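Local structure of Non-reducing end alpha-L-arabinofuranosidase BoGH43B (Bacteroides ovatus, 5JOZ) at residues P8-M13 and V48-I53; I350-N355 and K396-L401; G145-G150 and I189-G194; V242-G247 and P298-H303. The protein removes terminal non-reducing alpha-L-arabinofuranoside residues from xyloglucan branches, converting 'S' units to 'X' units. All coordinates share one frame; numbering follows the deposited sequence.

Contact 1: residues P8-M13 and V48-I53; sequences PIITGM and VHWKLI
Ile9 and Ile10 reach the same indole, that of Trp50, by different routes, an instructive case of how neighbouring side chains of one type can divide an aromatic surface. In Ile10 the branch carrying CD1 lies beside the backbone N (chi1 -39°) and then runs out extended, so that its terminal methyl comes to rest over a face of the indole. CD1 stands 4.0 Å from the centroid of the five-membered ring of Trp50, 17° off the normal, a CH-pi contact, with Trp50 CG its nearest atom at 3.8 Å. CG1 of Ile10 lies 3.9 Å from Trp50 CD1, and the isoleucine stands roughly at right angles to the tryptophan. Ile9 CG1 lies between the backbone N and the carbonyl carbon (chi1 52°), which carries CD1 to within 3.3 Å of Trp50 NE1, in an oblique approach. That indole N-H has a weak hydrogen bond to Leu47 O. Val48 comes nearest through its carbonyl, O lying 4.0 Å from Ile9 CB.

On the backbone side, the same two isoleucines face Thr270 of strand 269-277 as a classic beta bulge, while Val48 and Trp50 lead into strand 51-55, an outermost strand of the first four-stranded sheet of the propeller.

No direct hydrogen bond joins the segments. One water donates to Ile9 O at 2.9 Å and accepts from Trp50 N at 3.3 Å. The chemistry therefore implies an interface set chiefly by the fit of aliphatic branches to the indole, with a single solvent molecule bridging the two backbones.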
loop_
_atom_site.group_PDB
_atom_site.type_symbol
_atom_site.label_atom_id
_atom_site.label_comp_id
_atom_site.label_asym_id
_atom_site.label_seq_id
_atom_site.Cartn_x
_atom_site.Cartn_y
_atom_site.Cartn_z
ATOM N N PRO A 8 5.234 -8.347 11.102
ATOM C CA PRO A 8 5.802 -7.362 10.162
ATOM C C PRO A 8 5.991 -5.998 10.793
ATOM O O PRO A 8 5.357 -5.698 11.795
ATOM C CB PRO A 8 4.746 -7.264 9.051
ATOM C CG PRO A 8 3.673 -8.245 9.398
ATOM C CD PRO A 8 3.810 -8.604 10.841
ATOM N N ILE A 9 6.837 -5.172 10.181
ATOM C CA ILE A 9 7.117 -3.821 10.701
ATOM C C ILE A 9 6.090 -2.770 10.253
ATOM O O ILE A 9 5.838 -1.805 10.974
ATOM C CB ILE A 9 8.566 -3.361 10.401
ATOM C CG1 ILE A 9 8.927 -3.513 8.920
ATOM C CG2 ILE A 9 9.558 -4.147 11.256
ATOM C CD1 ILE A 9 9.943 -2.510 8.464
ATOM N N ILE A 10 5.481 -2.958 9.085
ATOM C CA ILE A 10 4.386 -2.098 8.648
ATOM C C ILE A 10 3.287 -2.985 8.088
ATOM O O ILE A 10 3.506 -3.726 7.129
ATOM C CB ILE A 10 4.822 -1.048 7.591
ATOM C CG1 ILE A 10 6.220 -0.480 7.910
ATOM C CG2 ILE A 10 3.788 0.068 7.535
ATOM C CD1 ILE A 10 6.751 0.519 6.896
ATOM N N THR A 11 2.104 -2.887 8.687
ATOM C CA THR A 11 0.984 -3.791 8.408
ATOM C C THR A 11 -0.030 -3.142 7.499
ATOM O O THR A 11 0.060 -1.954 7.233
ATOM C CB THR A 11 0.283 -4.205 9.720
ATOM O OG1 THR A 11 -0.110 -3.041 10.434
ATOM C CG2 THR A 11 1.221 -5.003 10.583
ATOM N N GLY A 12 -1.004 -3.921 7.031
ATOM C CA GLY A 12 -1.974 -3.440 6.040
ATOM C C GLY A 12 -1.288 -3.314 4.689
ATOM O O GLY A 12 -0.088 -3.593 4.568
ATOM N N MET A 13 -2.038 -2.895 3.675
ATOM C CA MET A 13 -1.529 -2.920 2.315
ATOM C C MET A 13 -0.375 -1.945 2.182
ATOM O O MET A 13 -0.575 -0.736 2.184
ATOM C CB MET A 13 -2.622 -2.612 1.297
ATOM C CG MET A 13 -2.188 -2.915 -0.136
ATOM S SD MET A 13 -2.867 -1.804 -1.363
ATOM C CE MET A 13 -2.294 -0.211 -0.782
ATOM N N VAL A 48 12.217 -0.093 12.929
ATOM C CA VAL A 48 11.158 -0.908 13.503
ATOM C C VAL A 48 9.868 -0.111 13.664
ATOM O O VAL A 48 8.803 -0.588 13.286
ATOM C CB VAL A 48 11.604 -1.503 14.855
ATOM C CG1 VAL A 48 10.439 -2.169 15.588
ATOM C CG2 VAL A 48 12.722 -2.514 14.625
ATOM N N HIS A 49 9.970 1.081 14.248
ATOM C CA HIS A 49 8.829 1.938 14.493
ATOM C C HIS A 49 8.744 3.006 13.402
ATOM O O HIS A 49 9.648 3.825 13.228
ATOM C CB HIS A 49 8.952 2.557 15.874
ATOM C CG HIS A 49 8.980 1.542 16.974
ATOM N ND1 HIS A 49 10.140 1.183 17.629
ATOM C CD2 HIS A 49 7.994 0.786 17.513
ATOM C CE1 HIS A 49 9.864 0.258 18.532
ATOM N NE2 HIS A 49 8.569 -0.002 18.480
ATOM N N TRP A 50 7.640 2.976 12.673
ATOM C CA TRP A 50 7.454 3.794 11.487
ATOM C C TRP A 50 6.303 4.765 11.680
ATOM O O TRP A 50 5.298 4.428 12.305
ATOM C CB TRP A 50 7.227 2.888 10.274
ATOM C CG TRP A 50 8.470 2.092 9.941
ATOM C CD1 TRP A 50 8.813 0.871 10.428
ATOM C CD2 TRP A 50 9.537 2.495 9.079
ATOM N NE1 TRP A 50 10.029 0.477 9.916
ATOM C CE2 TRP A 50 10.496 1.461 9.089
ATOM C CE3 TRP A 50 9.774 3.631 8.295
ATOM C CZ2 TRP A 50 11.672 1.525 8.342
ATOM C CZ3 TRP A 50 10.944 3.695 7.540
ATOM C CH2 TRP A 50 11.877 2.650 7.573
ATOM N N LYS A 51 6.479 5.974 11.154
ATOM C CA LYS A 51 5.475 7.023 11.194
ATOM C C LYS A 51 5.267 7.548 9.788
ATOM O O LYS A 51 6.244 7.839 9.081
ATOM C CB LYS A 51 5.941 8.174 12.100
ATOM C CG LYS A 51 4.972 9.351 12.192
ATOM C CD LYS A 51 5.347 10.327 13.301
ATOM C CE LYS A 51 4.127 10.825 14.073
ATOM N NZ LYS A 51 3.420 11.923 13.366
ATOM N N LEU A 52 3.996 7.708 9.408
ATOM C CA LEU A 52 3.638 8.238 8.097
ATOM C C LEU A 52 3.856 9.742 8.146
ATOM O O LEU A 52 3.360 10.399 9.062
ATOM C CB LEU A 52 2.175 7.910 7.798
ATOM C CG LEU A 52 1.561 8.336 6.469
ATOM C CD1 LEU A 52 2.299 7.706 5.294
ATOM C CD2 LEU A 52 0.091 7.959 6.456
ATOM N N ILE A 53 4.621 10.282 7.193
ATOM C CA ILE A 53 4.914 11.734 7.148
ATOM C C ILE A 53 4.438 12.470 5.890
ATOM O O ILE A 53 4.379 13.701 5.879
ATOM C CB ILE A 53 6.424 12.035 7.354
ATOM C CG1 ILE A 53 7.297 11.391 6.265
ATOM C CG2 ILE A 53 6.884 11.582 8.740
ATOM C CD1 ILE A 53 8.637 12.081 6.126
HETATM O O HOH W 1 5.306 0.710 12.379
#

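Contact 2: residues I350-N355 and K396-L401; sequences INFTTN and KNHYDL
Phe352 and His398 meet as an edge-to-face aromatic pair, the phenyl turning its edge to a face of the imidazole. The centroids are 4.7 Å apart and the planes are inclined at 53°, well short of a perpendicular T. His398 CG lies between its backbone N and carbonyl carbon (chi1 55°), which turns the imidazole toward Phe352 with ND1 near Asp400. The touching is done by one side of the phenyl: CD2 lies 3.7 Å from His398 NE2, toward the rim of the imidazole, and CE2 lies 4.0 Å from His398 ND1.

Hydrogen bonds within each segment brace the histidine directly and, on the other side, the loop that carries Phe352. His398 ND1 donates to Asp400 OD1 at 2.8 Å, nearly within the imidazole plane and on the syn side of the carboxylate, though tilted out of its plane. Asp400 OD2 forms a salt bridge with Arg415. Asn351 OD1 takes two donors from one face of its amide, Thr353 OG1 at 2.8 Å and Thr353 N at 2.9 Å, the latter closing an Asx turn. With alanine at His398, the Phe352 edge would probably lose its aromatic face and Asp400 OD1 its N-H donor.

This buried contact belongs to the concanavalin A-like domain. Strand 397-406 pairs with strands 389-392 and 409-418, and Val390 of the former touches Phe352, His398 and Asp400; Phe352, on the loop between strands 343-345 and 359-364, also stacks on Tyr484 of strand 480-486.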
loop_
_atom_site.group_PDB
_atom_site.type_symbol
_atom_site.label_atom_id
_atom_site.label_comp_id
_atom_site.label_asym_id
_atom_site.label_seq_id
_atom_site.Cartn_x
_atom_site.Cartn_y
_atom_site.Cartn_z
ATOM N N ILE A 350 -21.488 8.918 -9.151
ATOM C CA ILE A 350 -20.392 7.955 -9.244
ATOM C C ILE A 350 -20.528 6.912 -8.132
ATOM O O ILE A 350 -20.724 7.275 -6.967
ATOM C CB ILE A 350 -18.997 8.632 -9.103
ATOM C CG1 ILE A 350 -18.819 9.859 -10.032
ATOM C CG2 ILE A 350 -17.885 7.615 -9.345
ATOM C CD1 ILE A 350 -19.259 9.634 -11.460
ATOM N N ASN A 351 -20.477 5.635 -8.506
ATOM C CA ASN A 351 -20.224 4.525 -7.563
ATOM C C ASN A 351 -18.927 3.792 -7.985
ATOM O O ASN A 351 -18.103 4.379 -8.694
ATOM C CB ASN A 351 -21.457 3.603 -7.410
ATOM C CG ASN A 351 -21.886 2.919 -8.712
ATOM O OD1 ASN A 351 -21.096 2.695 -9.634
ATOM N ND2 ASN A 351 -23.169 2.572 -8.778
ATOM N N PHE A 352 -18.727 2.544 -7.556
ATOM C CA PHE A 352 -17.494 1.806 -7.889
ATOM C C PHE A 352 -17.447 1.276 -9.332
ATOM O O PHE A 352 -16.368 0.978 -9.846
ATOM C CB PHE A 352 -17.280 0.635 -6.918
ATOM C CG PHE A 352 -17.224 1.041 -5.468
ATOM C CD1 PHE A 352 -16.174 1.818 -4.988
ATOM C CD2 PHE A 352 -18.216 0.640 -4.578
ATOM C CE1 PHE A 352 -16.118 2.195 -3.652
ATOM C CE2 PHE A 352 -18.167 1.015 -3.238
ATOM C CZ PHE A 352 -17.118 1.792 -2.774
ATOM N N THR A 353 -18.613 1.173 -9.970
ATOM C CA THR A 353 -18.771 0.563 -11.298
ATOM C C THR A 353 -18.083 1.308 -12.453
ATOM O O THR A 353 -17.975 0.754 -13.546
ATOM C CB THR A 353 -20.272 0.410 -11.648
ATOM O OG1 THR A 353 -20.994 -0.021 -10.489
ATOM C CG2 THR A 353 -20.498 -0.598 -12.785
ATOM N N THR A 354 -17.649 2.550 -12.235
ATOM C CA THR A 354 -16.779 3.247 -13.195
ATOM C C THR A 354 -15.352 3.343 -12.678
ATOM O O THR A 354 -15.081 3.093 -11.509
ATOM C CB THR A 354 -17.274 4.677 -13.500
ATOM O OG1 THR A 354 -17.299 5.457 -12.292
ATOM C CG2 THR A 354 -18.664 4.640 -14.137
ATOM N N ASN A 355 -14.454 3.734 -13.573
ATOM C CA ASN A 355 -13.067 4.022 -13.232
ATOM C C ASN A 355 -12.823 5.545 -13.152
ATOM O O ASN A 355 -12.085 6.118 -13.951
ATOM C CB ASN A 355 -12.121 3.364 -14.258
ATOM C CG ASN A 355 -12.106 1.843 -14.174
ATOM O OD1 ASN A 355 -12.809 1.233 -13.366
ATOM N ND2 ASN A 355 -11.284 1.222 -15.013
ATOM N N LYS A 396 -15.355 -4.600 -7.768
ATOM C CA LYS A 396 -16.307 -5.703 -7.907
ATOM C C LYS A 396 -16.512 -6.490 -6.613
ATOM O O LYS A 396 -17.349 -7.382 -6.584
ATOM C CB LYS A 396 -15.823 -6.672 -9.017
ATOM C CG LYS A 396 -15.726 -6.033 -10.402
ATOM C CD LYS A 396 -15.073 -6.937 -11.436
ATOM C CE LYS A 396 -14.988 -6.216 -12.779
ATOM N NZ LYS A 396 -14.203 -6.956 -13.812
ATOM N N ASN A 397 -15.745 -6.197 -5.560
ATOM C CA ASN A 397 -15.783 -6.992 -4.330
ATOM C C ASN A 397 -15.672 -6.095 -3.099
ATOM O O ASN A 397 -14.610 -5.545 -2.800
ATOM C CB ASN A 397 -14.675 -8.044 -4.355
ATOM C CG ASN A 397 -14.944 -9.156 -5.372
ATOM O OD1 ASN A 397 -15.604 -10.160 -5.073
ATOM N ND2 ASN A 397 -14.418 -8.987 -6.576
ATOM N N HIS A 398 -16.787 -5.947 -2.399
ATOM C CA HIS A 398 -16.884 -5.014 -1.283
ATOM C C HIS A 398 -18.159 -5.234 -0.497
ATOM O O HIS A 398 -19.197 -5.562 -1.083
ATOM C CB HIS A 398 -16.870 -3.560 -1.788
ATOM C CG HIS A 398 -17.928 -3.258 -2.808
ATOM N ND1 HIS A 398 -19.166 -2.758 -2.468
ATOM C CD2 HIS A 398 -17.935 -3.387 -4.157
ATOM C CE1 HIS A 398 -19.892 -2.588 -3.559
ATOM N NE2 HIS A 398 -19.164 -2.955 -4.600
ATOM N N TYR A 399 -18.083 -5.024 0.817
ATOM C CA TYR A 399 -19.245 -5.137 1.708
ATOM C C TYR A 399 -19.656 -3.750 2.146
ATOM O O TYR A 399 -18.834 -3.010 2.665
ATOM C CB TYR A 399 -18.902 -5.965 2.938
ATOM C CG TYR A 399 -18.346 -7.351 2.649
ATOM C CD1 TYR A 399 -18.949 -8.192 1.709
ATOM C CD2 TYR A 399 -17.228 -7.832 3.339
ATOM C CE1 TYR A 399 -18.456 -9.458 1.458
ATOM C CE2 TYR A 399 -16.726 -9.105 3.097
ATOM C CZ TYR A 399 -17.344 -9.918 2.162
ATOM O OH TYR A 399 -16.860 -11.183 1.926
ATOM N N ASP A 400 -20.933 -3.413 1.970
ATOM C CA ASP A 400 -21.429 -2.058 2.181
ATOM C C ASP A 400 -22.375 -1.971 3.373
ATOM O O ASP A 400 -23.485 -2.496 3.320
ATOM C CB ASP A 400 -22.180 -1.594 0.928
ATOM C CG ASP A 400 -21.292 -1.455 -0.290
ATOM O OD1 ASP A 400 -20.045 -1.494 -0.168
ATOM O OD2 ASP A 400 -21.853 -1.298 -1.396
ATOM N N LEU A 401 -21.955 -1.281 4.427
ATOM C CA LEU A 401 -22.818 -1.048 5.581
ATOM C C LEU A 401 -23.377 0.373 5.469
ATOM O O LEU A 401 -22.750 1.332 5.935
ATOM C CB LEU A 401 -22.058 -1.269 6.887
ATOM C CG LEU A 401 -22.809 -0.934 8.177
ATOM C CD1 LEU A 401 -24.078 -1.755 8.294
ATOM C CD2 LEU A 401 -21.908 -1.136 9.379
#

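Contact 3: residues G145-G150 and I189-G194; sequences GSFLLG and IMSAEG
The ring of Phe147 extends across the side of strand 186-193 that carries Ile189 and Ser191, and meets these two alternate residues with different atoms of the ring. Its CG sits beside the backbone N (chi1 -62°), which sends the phenyl toward the other strand. CZ, the far end of the ring, comes 3.6 Å from Ser191 CB and 3.7 Å from Ser191 OG. Nearer the root, CD2 lies 4.1 Å from Ile189 CG2, the branch set anti to the isoleucine backbone N. Both approaches are oblique to the ring, and the Phe147 and Ile189 side chains slide past one another in opposite directions. A serine at Phe147 would probably open a gap over Ile189 and Ser191, leaving the buried CG2 methyl without its aromatic neighbour.

The contact is a blade-to-blade junction of the five-bladed propeller characteristic of family 43: strand 146-152 lies inside the third four-stranded sheet and strand 186-193 inside the fourth. The Phe147 side chain is about 7 Å from that of Glu176, the inferred proton donor. It also touches Pro175 and, on strand 176-183, Pro178, while Val166 of strand 159-168 packs on Ile189.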
loop_
_atom_site.group_PDB
_atom_site.type_symbol
_atom_site.label_atom_id
_atom_site.label_comp_id
_atom_site.label_asym_id
_atom_site.label_seq_id
_atom_site.Cartn_x
_atom_site.Cartn_y
_atom_site.Cartn_z
ATOM N N GLY A 145 12.556 -11.204 -19.429
ATOM C CA GLY A 145 13.502 -11.964 -18.607
ATOM C C GLY A 145 14.857 -11.319 -18.328
ATOM O O GLY A 145 15.639 -11.876 -17.559
ATOM N N SER A 146 15.134 -10.152 -18.917
ATOM C CA SER A 146 16.452 -9.508 -18.825
ATOM C C SER A 146 16.426 -8.230 -17.997
ATOM O O SER A 146 15.357 -7.657 -17.787
ATOM C CB SER A 146 16.965 -9.211 -20.228
ATOM O OG SER A 146 17.104 -10.419 -20.967
ATOM N N PHE A 147 17.601 -7.795 -17.522
ATOM C CA PHE A 147 17.728 -6.526 -16.777
ATOM C C PHE A 147 18.524 -5.505 -17.586
ATOM O O PHE A 147 19.558 -5.850 -18.150
ATOM C CB PHE A 147 18.404 -6.737 -15.425
ATOM C CG PHE A 147 17.643 -7.639 -14.507
ATOM C CD1 PHE A 147 16.325 -7.346 -14.162
ATOM C CD2 PHE A 147 18.236 -8.777 -13.978
ATOM C CE1 PHE A 147 15.603 -8.181 -13.319
ATOM C CE2 PHE A 147 17.522 -9.619 -13.128
ATOM C CZ PHE A 147 16.204 -9.320 -12.800
ATOM N N LEU A 148 18.040 -4.261 -17.620
ATOM C CA LEU A 148 18.617 -3.193 -18.445
ATOM C C LEU A 148 19.214 -2.131 -17.559
ATOM O O LEU A 148 18.548 -1.643 -16.654
ATOM C CB LEU A 148 17.543 -2.548 -19.313
ATOM C CG LEU A 148 16.741 -3.492 -20.200
ATOM C CD1 LEU A 148 15.657 -2.715 -20.933
ATOM C CD2 LEU A 148 17.636 -4.244 -21.174
ATOM N N LEU A 149 20.464 -1.773 -17.814
ATOM C CA LEU A 149 21.134 -0.708 -17.081
ATOM C C LEU A 149 21.376 0.483 -18.012
ATOM O O LEU A 149 21.632 0.301 -19.202
ATOM C CB LEU A 149 22.462 -1.206 -16.519
ATOM C CG LEU A 149 23.132 -0.308 -15.475
ATOM C CD1 LEU A 149 22.326 -0.226 -14.175
ATOM C CD2 LEU A 149 24.537 -0.826 -15.200
ATOM N N GLY A 150 21.301 1.686 -17.447
ATOM C CA GLY A 150 21.563 2.944 -18.153
ATOM C C GLY A 150 21.997 4.015 -17.155
ATOM O O GLY A 150 21.999 3.779 -15.941
ATOM N N ILE A 189 23.350 -6.884 -8.520
ATOM C CA ILE A 189 21.961 -6.799 -8.935
ATOM C C ILE A 189 21.209 -7.818 -8.090
ATOM O O ILE A 189 21.416 -9.022 -8.233
ATOM C CB ILE A 189 21.777 -7.107 -10.439
ATOM C CG1 ILE A 189 22.372 -5.970 -11.272
ATOM C CG2 ILE A 189 20.293 -7.288 -10.784
ATOM C CD1 ILE A 189 22.443 -6.255 -12.760
ATOM N N MET A 190 20.354 -7.319 -7.198
ATOM C CA MET A 190 19.514 -8.151 -6.347
ATOM C C MET A 190 18.109 -8.024 -6.911
ATOM O O MET A 190 17.670 -6.930 -7.250
ATOM C CB MET A 190 19.577 -7.650 -4.904
ATOM C CG MET A 190 18.928 -8.574 -3.870
ATOM S SD MET A 190 18.920 -7.892 -2.193
ATOM C CE MET A 190 17.759 -6.539 -2.380
ATOM N N SER A 191 17.398 -9.135 -7.015
ATOM C CA SER A 191 16.103 -9.130 -7.692
ATOM C C SER A 191 15.174 -10.201 -7.132
ATOM O O SER A 191 15.580 -11.041 -6.333
ATOM C CB SER A 191 16.326 -9.344 -9.192
ATOM O OG SER A 191 16.992 -10.574 -9.417
ATOM N N ALA A 192 13.928 -10.146 -7.576
ATOM C CA ALA A 192 12.881 -11.060 -7.156
ATOM C C ALA A 192 12.496 -11.985 -8.311
ATOM O O ALA A 192 12.543 -11.574 -9.467
ATOM C CB ALA A 192 11.669 -10.265 -6.686
ATOM N N GLU A 193 12.131 -13.229 -7.981
ATOM C CA GLU A 193 11.694 -14.258 -8.945
ATOM C C GLU A 193 10.721 -15.210 -8.279
ATOM O O GLU A 193 10.643 -15.242 -7.059
ATOM C CB GLU A 193 12.873 -15.121 -9.422
ATOM C CG GLU A 193 14.034 -14.347 -9.968
ATOM C CD GLU A 193 15.114 -15.199 -10.589
ATOM O OE1 GLU A 193 15.200 -16.419 -10.313
ATOM O OE2 GLU A 193 15.898 -14.608 -11.366
ATOM N N GLY A 194 10.031 -16.022 -9.081
ATOM C CA GLY A 194 9.091 -17.031 -8.572
ATOM C C GLY A 194 7.626 -16.662 -8.742
ATOM O O GLY A 194 6.800 -17.544 -8.978
#

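Contact 4: residues V242-G247 and P298-H303; sequences VQLKDG and PNLPSH
Asn299 holds its CG opposite the backbone N (chi1 -163°), whereas Asp246 tucks its CG between the backbone N and the carbonyl carbon (chi1 83°), and the two torsions together bring amide to carboxylate. Asn299 ND2 donates to Asp246 OD2 over 3.0 Å in a fairly straight bond. The acceptor lies close to the amide plane, but the donor comes from above the carboxylate plane, the two flat groups standing 73° apart. Asp246 OD2 is also 3.4 Å from Asn299 CB, while OD1 of the same carboxylate is engaged by Ser248 OG.

Beside this polar link, Leu244 meets Leu300: Leu244 CD2 lies 4.0 Å from Leu300 CD1, and Leu244 CD1 lies 4.1 Å from Leu300 CG. Phe26 and Leu47 touch both leucines.

Each backbone turns sharply here. Leu244 to Gly247 form a type I beta turn after strand 234-243, closed by Gly247 N to Leu244 O at 2.9 Å, and Asn299 is the centre of an inverse gamma turn.

The chemistry implies a mixed join, apolar between Leu244 and Leu300 and polar between the exposed Asp246 and Asn299, where a single charged-acceptor hydrogen bond helps bind a propeller hairpin to the linking chain.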
loop_
_atom_site.group_PDB
_atom_site.type_symbol
_atom_site.label_atom_id
_atom_site.label_comp_id
_atom_site.label_asym_id
_atom_site.label_seq_id
_atom_site.Cartn_x
_atom_site.Cartn_y
_atom_site.Cartn_z
ATOM N N VAL A 242 19.676 -1.894 3.109
ATOM C CA VAL A 242 20.113 -0.641 3.746
ATOM C C VAL A 242 21.261 -0.953 4.691
ATOM O O VAL A 242 21.235 -1.974 5.384
ATOM C CB VAL A 242 18.974 0.047 4.543
ATOM C CG1 VAL A 242 18.342 -0.892 5.576
ATOM C CG2 VAL A 242 19.466 1.317 5.217
ATOM N N GLN A 243 22.260 -0.084 4.728
ATOM C CA GLN A 243 23.397 -0.280 5.616
ATOM C C GLN A 243 23.370 0.778 6.719
ATOM O O GLN A 243 23.117 1.950 6.453
ATOM C CB GLN A 243 24.719 -0.212 4.841
ATOM C CG GLN A 243 25.902 -0.711 5.661
ATOM C CD GLN A 243 27.269 -0.500 5.004
ATOM O OE1 GLN A 243 27.471 0.428 4.233
ATOM N NE2 GLN A 243 28.224 -1.364 5.343
ATOM N N LEU A 244 23.662 0.349 7.945
ATOM C CA LEU A 244 23.733 1.238 9.109
ATOM C C LEU A 244 25.141 1.804 9.297
ATOM O O LEU A 244 26.107 1.296 8.735
ATOM C CB LEU A 244 23.344 0.473 10.375
ATOM C CG LEU A 244 22.063 -0.343 10.328
ATOM C CD1 LEU A 244 21.790 -1.022 11.663
ATOM C CD2 LEU A 244 20.908 0.547 9.952
ATOM N N LYS A 245 25.243 2.824 10.138
ATOM C CA LYS A 245 26.525 3.445 10.507
ATOM C C LYS A 245 27.524 2.498 11.188
ATOM O O LYS A 245 28.722 2.705 11.071
ATOM C CB LYS A 245 26.294 4.649 11.412
ATOM C CG LYS A 245 25.570 5.792 10.725
ATOM C CD LYS A 245 25.380 6.968 11.672
ATOM C CE LYS A 245 25.172 8.264 10.904
ATOM N NZ LYS A 245 25.217 9.448 11.805
ATOM N N ASP A 246 27.035 1.470 11.882
ATOM C CA ASP A 246 27.911 0.415 12.418
ATOM C C ASP A 246 28.359 -0.604 11.358
ATOM O O ASP A 246 28.972 -1.608 11.702
ATOM C CB ASP A 246 27.251 -0.310 13.616
ATOM C CG ASP A 246 26.276 -1.426 13.200
ATOM O OD1 ASP A 246 25.673 -1.344 12.109
ATOM O OD2 ASP A 246 26.113 -2.393 13.977
ATOM N N GLY A 247 28.022 -0.380 10.092
ATOM C CA GLY A 247 28.427 -1.288 9.020
ATOM C C GLY A 247 27.523 -2.488 8.732
ATOM O O GLY A 247 27.673 -3.111 7.683
ATOM N N PRO A 298 17.792 -4.098 15.690
ATOM C CA PRO A 298 18.935 -3.461 15.019
ATOM C C PRO A 298 19.863 -2.722 15.981
ATOM O O PRO A 298 19.438 -2.348 17.066
ATOM C CB PRO A 298 18.261 -2.466 14.077
ATOM C CG PRO A 298 16.979 -3.111 13.728
ATOM C CD PRO A 298 16.530 -3.787 14.998
ATOM N N ASN A 299 21.110 -2.503 15.581
ATOM C CA ASN A 299 22.031 -1.731 16.403
ATOM C C ASN A 299 21.775 -0.227 16.238
ATOM O O ASN A 299 22.561 0.496 15.650
ATOM C CB ASN A 299 23.479 -2.095 16.085
ATOM C CG ASN A 299 24.439 -1.641 17.177
ATOM O OD1 ASN A 299 24.022 -1.204 18.255
ATOM N ND2 ASN A 299 25.727 -1.733 16.899
ATOM N N LEU A 300 20.651 0.216 16.791
ATOM C CA LEU A 300 20.151 1.577 16.673
ATOM C C LEU A 300 19.370 1.842 17.953
ATOM O O LEU A 300 18.779 0.902 18.504
ATOM C CB LEU A 300 19.184 1.708 15.487
ATOM C CG LEU A 300 19.714 1.559 14.062
ATOM C CD1 LEU A 300 18.575 1.364 13.071
ATOM C CD2 LEU A 300 20.559 2.765 13.682
ATOM N N PRO A 301 19.342 3.105 18.428
ATOM C CA PRO A 301 18.508 3.355 19.605
ATOM C C PRO A 301 17.003 3.280 19.288
ATOM O O PRO A 301 16.537 3.836 18.296
ATOM C CB PRO A 301 18.922 4.764 20.065
ATOM C CG PRO A 301 20.133 5.127 19.261
ATOM C CD PRO A 301 20.081 4.311 18.007
ATOM N N SER A 302 16.272 2.561 20.133
ATOM C CA SER A 302 14.830 2.460 20.038
ATOM C C SER A 302 14.208 3.862 20.065
ATOM O O SER A 302 14.606 4.695 20.879
ATOM C CB SER A 302 14.303 1.610 21.200
ATOM O OG SER A 302 12.898 1.517 21.179
ATOM N N HIS A 303 13.258 4.109 19.161
ATOM C CA HIS A 303 12.575 5.400 19.055
ATOM C C HIS A 303 11.098 5.170 18.677
ATOM O O HIS A 303 10.720 5.171 17.500
ATOM C CB HIS A 303 13.303 6.297 18.041
ATOM C CG HIS A 303 12.877 7.730 18.093
ATOM N ND1 HIS A 303 11.720 8.189 17.498
ATOM C CD2 HIS A 303 13.443 8.804 18.691
ATOM C CE1 HIS A 303 11.597 9.484 17.725
ATOM N NE2 HIS A 303 12.625 9.881 18.450
#

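Followed from the N terminus, the four contacts come strictly in series, none nested in or crossing another. Contact 1 closes the first loop, bringing the chain before strand 18-22 to the run that leads into strand 51-55, an outermost strand of the first blade, and, through its bulge, to the last blade. Contact 3 spans the third and fourth blades. Contact 4 ties the last blade to the segment leading out of the propeller, and contact 2 closes a loop in the C-terminal sandwich. Contacts 1 and 4 touch, with His49 CB 3.6 Å from His303 O; their centres are about 17 Å apart. Contact 2 stands apart, its nearest atoms about 12 Å from contact 1.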